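Endoglucanase EG-II (Hypocrea jecorina, PDB 3QR3) hydrolyses internal beta-1,4-glucosidic bonds of cellulose, acting as an endoglucanase of glycoside hydrolase family 5. Local coordinates at residues Trp66-Asn77 with Pro120-Gln131. Residues are numbered along the deposited sequence; the frame is centred on the assembly and turned at random.
Sequences WQYLVNNNLGGN and PTNAQFTSLWSQ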
loop_
_atom_site.group_PDB
_atom_site.type_symbol
_atom_site.label_atom_id
_atom_site.label_comp_id
_atom_site.label_asym_id
_atom_site.label_seq_id
_atom_site.Cartn_x
_atom_site.Cartn_y
_atom_site.Cartn_z
ATOM N N TRP A 66 -8.046 -5.436 8.697
ATOM C CA TRP A 66 -8.247 -6.874 8.868
ATOM C C TRP A 66 -9.597 -7.138 9.546
ATOM O O TRP A 66 -10.392 -7.949 9.074
ATOM C CB TRP A 66 -7.109 -7.417 9.728
ATOM C CG TRP A 66 -7.043 -8.894 9.918
ATOM C CD1 TRP A 66 -7.942 -9.841 9.507
ATOM C CD2 TRP A 66 -6.009 -9.590 10.612
ATOM N NE1 TRP A 66 -7.507 -11.098 9.890
ATOM C CE2 TRP A 66 -6.330 -10.964 10.582
ATOM C CE3 TRP A 66 -4.842 -9.181 11.270
ATOM C CZ2 TRP A 66 -5.521 -11.932 11.180
ATOM C CZ3 TRP A 66 -4.041 -10.142 11.862
ATOM C CH2 TRP A 66 -4.384 -11.504 11.809
ATOM N N GLN A 67 -9.856 -6.431 10.639
ATOM C CA GLN A 67 -11.080 -6.644 11.419
ATOM C C GLN A 67 -12.313 -6.428 10.564
ATOM O O GLN A 67 -13.326 -7.101 10.735
ATOM C CB GLN A 67 -11.124 -5.729 12.654
ATOM C CG GLN A 67 -10.126 -6.126 13.752
ATOM C CD GLN A 67 -8.748 -5.491 13.565
ATOM O OE1 GLN A 67 -8.308 -5.230 12.435
ATOM N NE2 GLN A 67 -8.071 -5.218 14.677
ATOM N N TYR A 68 -12.226 -5.488 9.632
ATOM C CA TYR A 68 -13.355 -5.206 8.760
ATOM C C TYR A 68 -13.691 -6.408 7.868
ATOM O O TYR A 68 -14.856 -6.788 7.722
ATOM C CB TYR A 68 -13.086 -3.975 7.883
ATOM C CG TYR A 68 -14.244 -3.697 6.964
ATOM C CD1 TYR A 68 -15.407 -3.106 7.444
ATOM C CD2 TYR A 68 -14.192 -4.061 5.629
ATOM C CE1 TYR A 68 -16.479 -2.874 6.618
ATOM C CE2 TYR A 68 -15.257 -3.829 4.788
ATOM C CZ TYR A 68 -16.397 -3.237 5.291
ATOM O OH TYR A 68 -17.456 -3.014 4.450
ATOM N N LEU A 69 -12.665 -7.000 7.265
ATOM C CA LEU A 69 -12.875 -8.055 6.277
ATOM C C LEU A 69 -13.495 -9.301 6.890
ATOM O O LEU A 69 -14.283 -9.988 6.243
ATOM C CB LEU A 69 -11.567 -8.408 5.549
ATOM C CG LEU A 69 -11.049 -7.326 4.592
ATOM C CD1 LEU A 69 -9.752 -7.759 3.943
ATOM C CD2 LEU A 69 -12.092 -6.959 3.530
ATOM N N VAL A 70 -13.141 -9.593 8.136
ATOM C CA VAL A 70 -13.679 -10.765 8.808
ATOM C C VAL A 70 -14.734 -10.375 9.846
ATOM O O VAL A 70 -15.134 -11.192 10.663
ATOM C CB VAL A 70 -12.571 -11.586 9.482
ATOM C CG1 VAL A 70 -11.632 -12.183 8.427
ATOM C CG2 VAL A 70 -11.804 -10.729 10.483
ATOM N N ASN A 71 -15.181 -9.123 9.798
ATOM C CA ASN A 71 -16.106 -8.589 10.799
ATOM C C ASN A 71 -15.743 -9.008 12.226
ATOM O O ASN A 71 -16.574 -9.560 12.955
ATOM C CB ASN A 71 -17.556 -8.978 10.470
ATOM C CG ASN A 71 -18.585 -8.179 11.284
ATOM O OD1 ASN A 71 -18.416 -6.987 11.526
ATOM N ND2 ASN A 71 -19.663 -8.839 11.682
ATOM N N ASN A 72 -14.500 -8.742 12.619
ATOM C CA ASN A 72 -14.020 -9.024 13.979
ATOM C C ASN A 72 -13.925 -10.496 14.381
ATOM O O ASN A 72 -13.654 -10.798 15.543
ATOM C CB ASN A 72 -14.840 -8.242 15.004
ATOM C CG ASN A 72 -14.751 -6.741 14.781
ATOM O OD1 ASN A 72 -13.672 -6.148 14.879
ATOM N ND2 ASN A 72 -15.883 -6.119 14.473
ATOM N N ASN A 73 -14.136 -11.405 13.427
ATOM C CA ASN A 73 -13.990 -12.837 13.680
ATOM C C ASN A 73 -12.596 -13.321 13.316
ATOM O O ASN A 73 -12.360 -13.743 12.185
ATOM C CB ASN A 73 -15.032 -13.627 12.885
ATOM C CG ASN A 73 -16.456 -13.280 13.279
ATOM O OD1 ASN A 73 -17.343 -13.207 12.436
ATOM N ND2 ASN A 73 -16.678 -13.062 14.564
ATOM N N LEU A 74 -11.682 -13.248 14.271
ATOM C CA LEU A 74 -10.308 -13.620 14.013
ATOM C C LEU A 74 -10.238 -15.061 13.516
ATOM O O LEU A 74 -10.759 -15.971 14.155
ATOM C CB LEU A 74 -9.465 -13.443 15.275
ATOM C CG LEU A 74 -8.001 -13.838 15.104
ATOM C CD1 LEU A 74 -7.364 -13.015 13.985
ATOM C CD2 LEU A 74 -7.239 -13.664 16.415
ATOM N N GLY A 75 -9.602 -15.260 12.366
ATOM C CA GLY A 75 -9.432 -16.589 11.808
ATOM C C GLY A 75 -10.686 -17.104 11.120
ATOM O O GLY A 75 -10.710 -18.230 10.633
ATOM N N GLY A 76 -11.728 -16.282 11.070
ATOM C CA GLY A 76 -12.991 -16.702 10.477
ATOM C C GLY A 76 -13.094 -16.503 8.976
ATOM O O GLY A 76 -12.141 -16.078 8.323
ATOM N N ASN A 77 -14.255 -16.833 8.418
ATOM C CA ASN A 77 -14.503 -16.615 7.004
ATOM C C ASN A 77 -14.642 -15.121 6.746
ATOM O O ASN A 77 -15.074 -14.375 7.623
ATOM C CB ASN A 77 -15.770 -17.356 6.559
ATOM C CG ASN A 77 -15.626 -18.876 6.655
ATOM O OD1 ASN A 77 -14.521 -19.415 6.580
ATOM N ND2 ASN A 77 -16.749 -19.567 6.824
ATOM N N PRO A 120 -2.344 -13.064 17.153
ATOM C CA PRO A 120 -2.854 -14.146 16.299
ATOM C C PRO A 120 -1.746 -15.124 15.898
ATOM O O PRO A 120 -0.588 -14.736 15.849
ATOM C CB PRO A 120 -3.356 -13.400 15.062
ATOM C CG PRO A 120 -3.696 -12.035 15.566
ATOM C CD PRO A 120 -2.695 -11.731 16.635
ATOM N N THR A 121 -2.097 -16.377 15.639
ATOM C CA THR A 121 -1.123 -17.365 15.181
ATOM C C THR A 121 -0.924 -17.152 13.703
ATOM O O THR A 121 -1.749 -16.483 13.069
ATOM C CB THR A 121 -1.647 -18.788 15.356
ATOM O OG1 THR A 121 -2.859 -18.935 14.599
ATOM C CG2 THR A 121 -1.914 -19.084 16.838
ATOM N N ASN A 122 0.153 -17.710 13.148
ATOM C CA ASN A 122 0.385 -17.611 11.711
ATOM C C ASN A 122 -0.828 -18.131 10.954
ATOM O O ASN A 122 -1.219 -17.557 9.943
ATOM C CB ASN A 122 1.643 -18.382 11.262
ATOM C CG ASN A 122 2.938 -17.658 11.603
ATOM O OD1 ASN A 122 4.033 -18.226 11.499
ATOM N ND2 ASN A 122 2.824 -16.406 12.013
ATOM N N ALA A 123 -1.425 -19.220 11.446
ATOM C CA ALA A 123 -2.569 -19.818 10.753
ATOM C C ALA A 123 -3.783 -18.886 10.715
ATOM O O ALA A 123 -4.567 -18.904 9.758
ATOM C CB ALA A 123 -2.945 -21.153 11.379
ATOM N N GLN A 124 -3.958 -18.077 11.751
ATOM C CA GLN A 124 -5.113 -17.177 11.781
ATOM C C GLN A 124 -4.938 -16.035 10.759
ATOM O O GLN A 124 -5.915 -15.455 10.285
ATOM C CB GLN A 124 -5.337 -16.637 13.191
ATOM C CG GLN A 124 -5.969 -17.653 14.157
ATOM C CD GLN A 124 -5.989 -17.165 15.596
ATOM O OE1 GLN A 124 -5.022 -16.575 16.078
ATOM N NE2 GLN A 124 -7.100 -17.413 16.293
ATOM N N PHE A 125 -3.685 -15.733 10.427
ATOM C CA PHE A 125 -3.352 -14.682 9.465
ATOM C C PHE A 125 -3.311 -15.245 8.047
ATOM O O PHE A 125 -3.798 -14.609 7.117
ATOM C CB PHE A 125 -2.015 -14.023 9.863
ATOM C CG PHE A 125 -1.567 -12.903 8.952
ATOM C CD1 PHE A 125 -2.411 -11.841 8.647
ATOM C CD2 PHE A 125 -0.267 -12.885 8.455
ATOM C CE1 PHE A 125 -1.974 -10.796 7.822
ATOM C CE2 PHE A 125 0.176 -11.851 7.636
ATOM C CZ PHE A 125 -0.678 -10.807 7.320
ATOM N N THR A 126 -2.745 -16.439 7.876
ATOM C CA THR A 126 -2.663 -17.023 6.539
ATOM C C THR A 126 -4.077 -17.376 6.065
ATOM O O THR A 126 -4.380 -17.345 4.873
ATOM C CB THR A 126 -1.758 -18.287 6.483
ATOM O OG1 THR A 126 -2.326 -19.313 7.302
ATOM C CG2 THR A 126 -0.342 -17.982 6.974
ATOM N N SER A 127 -4.940 -17.722 7.013
ATOM C CA SER A 127 -6.348 -17.969 6.713
ATOM C C SER A 127 -7.016 -16.761 6.038
ATOM O O SER A 127 -7.842 -16.917 5.136
ATOM C CB SER A 127 -7.095 -18.329 7.993
ATOM O OG SER A 127 -8.380 -17.752 8.003
ATOM N N LEU A 128 -6.657 -15.561 6.479
ATOM C CA LEU A 128 -7.165 -14.348 5.842
ATOM C C LEU A 128 -6.666 -14.287 4.397
ATOM O O LEU A 128 -7.446 -14.144 3.462
ATOM C CB LEU A 128 -6.707 -13.108 6.610
ATOM C CG LEU A 128 -6.892 -11.777 5.879
ATOM C CD1 LEU A 128 -8.368 -11.399 5.857
ATOM C CD2 LEU A 128 -6.038 -10.669 6.523
ATOM N N TRP A 129 -5.360 -14.438 4.216
ATOM C CA TRP A 129 -4.772 -14.308 2.890
ATOM C C TRP A 129 -5.141 -15.452 1.951
ATOM O O TRP A 129 -5.248 -15.260 0.744
ATOM C CB TRP A 129 -3.259 -14.099 2.975
ATOM C CG TRP A 129 -2.933 -12.664 3.219
ATOM C CD1 TRP A 129 -2.393 -12.116 4.351
ATOM C CD2 TRP A 129 -3.172 -11.575 2.322
ATOM N NE1 TRP A 129 -2.261 -10.757 4.201
ATOM C CE2 TRP A 129 -2.731 -10.400 2.964
ATOM C CE3 TRP A 129 -3.709 -11.481 1.033
ATOM C CZ2 TRP A 129 -2.811 -9.139 2.359
ATOM C CZ3 TRP A 129 -3.790 -10.226 0.434
ATOM C CH2 TRP A 129 -3.344 -9.075 1.100
ATOM N N SER A 130 -5.364 -16.636 2.503
ATOM C CA SER A 130 -5.743 -17.771 1.670
ATOM C C SER A 130 -7.099 -17.485 1.017
ATOM O O SER A 130 -7.314 -17.749 -0.170
ATOM C CB SER A 130 -5.791 -19.049 2.513
ATOM O OG SER A 130 -6.058 -20.178 1.709
ATOM N N GLN A 131 -8.011 -16.915 1.796
ATOM C CA GLN A 131 -9.327 -16.575 1.281
ATOM C C GLN A 131 -9.283 -15.471 0.233
ATOM O O GLN A 131 -9.942 -15.569 -0.800
ATOM C CB GLN A 131 -10.265 -16.171 2.418
ATOM C CG GLN A 131 -10.571 -17.306 3.375
ATOM C CD GLN A 131 -11.470 -16.848 4.489
ATOM O OE1 GLN A 131 -12.681 -16.751 4.316
ATOM N NE2 GLN A 131 -10.883 -16.548 5.637
HETATM O O HOH W 1 -8.314 -14.122 10.178
HETATM O O HOH W 2 -9.507 -15.533 8.275
#
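Trp66 lies along helix 122-136, its indole running from Leu128 at the pyrrole end to Phe125 and Pro120 at the far end of the benzo ring. A chi1 of -174°, CG anti to the backbone N, lays the indole against these three residues. Leu128 CD2 sits over one face of the five-membered ring, 3.7 Å from its centroid and 16° off the normal, a CH-pi contact. Phe125 CD1 lies over the same face at the other end, 3.7 Å from Trp66 CH2, the two rings inclined at 55°.

Gln131 can be followed outward: CB and CG carry an extended chain across to Gly76 and Asn77, where CD lies 3.9 Å from Asn77 CA. Its NE2 donates to Gly76 O in a nearly straight bond (3.0 Å) and, one helical turn back, to Ser127 O, both acceptors close to the amide plane; OE1 lies 3.3 Å from Asn77 CA and takes the backbone N-H of Leu78. This fixes the amide's rotation. In the TIM barrel, the contact joins the short helix 66-69 and the turns after it, which follow strand 59-64, to helix 122-136, which comes after strand 99-104; Ile104 of that strand touches Trp66, Leu69 and Leu128.

One water, in the indole plane, accepts from Trp66 NE1 and Gly75 N and donates to Gln124 O at 2.7 Å. With an alanine in place of Trp66, a gap is likely to open beside Leu128 and Phe125, and this water would probably lose one of its donors. Leu74 CD2 packs against the amide of Gln124, 3.7 Å from OE1; that oxygen accepts from Thr121 N while Thr121 OG1 accepts from Gln124 N, a capping box starting the helix.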